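Local coordinates for protein circadian oscillation regulator (Nostoc sp., PDB 1R5Q) that probably stimulates autophosphorylation of KaiC in the cyanobacterial circadian clock, through a C-terminal domain that also mediates homodimerization, at residues S16-I21 with L83-I88. Residues are numbered along the deposited sequence; the frame is centred on the assembly and turned at random.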
# COMPACT_ATOMS: atom_id res chain seq x y z
N SER A 16 -0.80 2.89 7.60
CA SER A 16 -2.16 3.28 7.93
C SER A 16 -2.95 3.58 6.66
O SER A 16 -4.09 3.14 6.52
CB SER A 16 -2.16 4.52 8.85
OG SER A 16 -3.43 5.16 8.81
N ASP A 17 -2.33 4.31 5.73
CA ASP A 17 -2.99 4.66 4.47
C ASP A 17 -3.32 3.43 3.62
O ASP A 17 -4.40 3.36 3.01
CB ASP A 17 -2.09 5.60 3.66
CG ASP A 17 -1.89 6.98 4.34
OD1 ASP A 17 -0.98 7.70 3.92
OD2 ASP A 17 -2.64 7.33 5.28
N TYR A 18 -2.39 2.48 3.58
CA TYR A 18 -2.53 1.26 2.80
C TYR A 18 -3.64 0.41 3.41
O TYR A 18 -4.37 -0.25 2.68
CB TYR A 18 -1.22 0.46 2.79
CG TYR A 18 -1.19 -0.66 1.75
CD1 TYR A 18 -1.04 -0.37 0.40
CD2 TYR A 18 -1.36 -2.00 2.13
CE1 TYR A 18 -1.07 -1.39 -0.58
CE2 TYR A 18 -1.40 -3.02 1.17
CZ TYR A 18 -1.25 -2.70 -0.18
OH TYR A 18 -1.25 -3.69 -1.13
N ARG A 19 -3.75 0.42 4.73
CA ARG A 19 -4.80 -0.35 5.41
C ARG A 19 -6.16 0.14 4.89
O ARG A 19 -7.02 -0.66 4.52
CB ARG A 19 -4.74 -0.14 6.94
CG ARG A 19 -5.91 -0.79 7.68
CD ARG A 19 -5.92 -0.47 9.17
NE ARG A 19 -4.81 -1.09 9.89
CZ ARG A 19 -3.79 -0.40 10.40
NH1 ARG A 19 -3.76 0.93 10.27
NH2 ARG A 19 -2.81 -1.04 11.03
N GLN A 20 -6.34 1.45 4.85
CA GLN A 20 -7.59 2.03 4.35
C GLN A 20 -7.83 1.68 2.86
O GLN A 20 -8.99 1.55 2.44
CB GLN A 20 -7.60 3.55 4.57
CG GLN A 20 -7.75 3.98 6.05
CD GLN A 20 -8.88 3.24 6.80
OE1 GLN A 20 -10.01 3.14 6.30
NE2 GLN A 20 -8.57 2.72 7.99
N ILE A 21 -6.77 1.53 2.07
CA ILE A 21 -6.94 1.16 0.65
C ILE A 21 -7.43 -0.29 0.60
O ILE A 21 -8.38 -0.62 -0.14
CB ILE A 21 -5.60 1.28 -0.15
CG1 ILE A 21 -5.24 2.76 -0.33
CG2 ILE A 21 -5.72 0.57 -1.54
CD1 ILE A 21 -3.79 3.02 -0.75
N LEU A 83 -4.80 -8.70 -5.53
CA LEU A 83 -5.27 -7.84 -6.63
C LEU A 83 -4.90 -6.39 -6.30
O LEU A 83 -4.47 -5.62 -7.16
CB LEU A 83 -6.80 -7.95 -6.78
CG LEU A 83 -7.29 -9.30 -7.32
CD1 LEU A 83 -8.82 -9.39 -7.27
CD2 LEU A 83 -6.80 -9.46 -8.75
N THR A 84 -5.10 -6.05 -5.03
CA THR A 84 -4.78 -4.73 -4.53
C THR A 84 -3.28 -4.46 -4.70
O THR A 84 -2.87 -3.39 -5.16
CB THR A 84 -5.08 -4.62 -3.02
OG1 THR A 84 -6.47 -4.93 -2.79
CG2 THR A 84 -4.76 -3.20 -2.54
N LEU A 85 -2.45 -5.43 -4.33
CA LEU A 85 -1.01 -5.26 -4.44
C LEU A 85 -0.58 -5.10 -5.90
O LEU A 85 0.27 -4.28 -6.23
CB LEU A 85 -0.29 -6.45 -3.79
CG LEU A 85 1.25 -6.38 -3.77
CD1 LEU A 85 1.74 -5.07 -3.12
CD2 LEU A 85 1.78 -7.61 -3.02
N ILE A 86 -1.18 -5.89 -6.77
CA ILE A 86 -0.88 -5.77 -8.19
C ILE A 86 -1.19 -4.36 -8.67
O ILE A 86 -0.39 -3.73 -9.37
CB ILE A 86 -1.70 -6.78 -9.04
CG1 ILE A 86 -1.13 -8.20 -8.84
CG2 ILE A 86 -1.65 -6.37 -10.53
CD1 ILE A 86 -2.08 -9.32 -9.28
N ASP A 87 -2.37 -3.87 -8.29
CA ASP A 87 -2.86 -2.55 -8.68
C ASP A 87 -1.91 -1.44 -8.20
O ASP A 87 -1.62 -0.49 -8.92
CB ASP A 87 -4.26 -2.37 -8.10
CG ASP A 87 -5.05 -1.22 -8.73
OD1 ASP A 87 -6.25 -1.11 -8.42
OD2 ASP A 87 -4.49 -0.43 -9.52
N ILE A 88 -1.42 -1.59 -6.97
CA ILE A 88 -0.52 -0.62 -6.36
C ILE A 88 0.83 -0.62 -7.07
O ILE A 88 1.35 0.44 -7.45
CB ILE A 88 -0.31 -0.97 -4.85
CG1 ILE A 88 -1.57 -0.59 -4.05
CG2 ILE A 88 0.97 -0.31 -4.30
CD1 ILE A 88 -1.80 0.89 -3.99
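Y18 reaches across from helix 8-24 with the far end of its ring and its hydroxyl. CG lies anti to the backbone N (chi1 -167°), which brings the end of the ring close to 83-88. The ring edge then meets I88 near the ring plane: CE1 of Y18 is 3.6 Å from CG1 of I88. I88 brings CG1 there with that carbon anti to its own carbonyl carbon, and the two side chains cross obliquely. The hydroxyl goes further, past the T84 methyl. OH of Y18 lies 3.7 Å from CA of L85 and 3.8 Å from CG2 of T84. No hydrogen bond joins the two segments; this OH is instead hydrogen-bonded to ND1 of H57 on helix 50-67. Both helices belong to the four-helix bundle of the KaiA C-terminal domain. The axes of 16-21 and 83-88 come within 11.8 Å. Their N-to-C directions differ by 120°. Replacing Y18 with alanine would probably loosen the packing against I88 and T84 and would lose the bond to H57. Beside the ring, CB of I21 points toward 83-88, and its CG2 meets CG2 of T84 at 4.0 Å. CD1 of I21 approaches CD1 of I88 more loosely, at 4.4 Å. Helix 33-45 also lines this buried contact: F39 touches both Y18 and I21, and I40 meets I88.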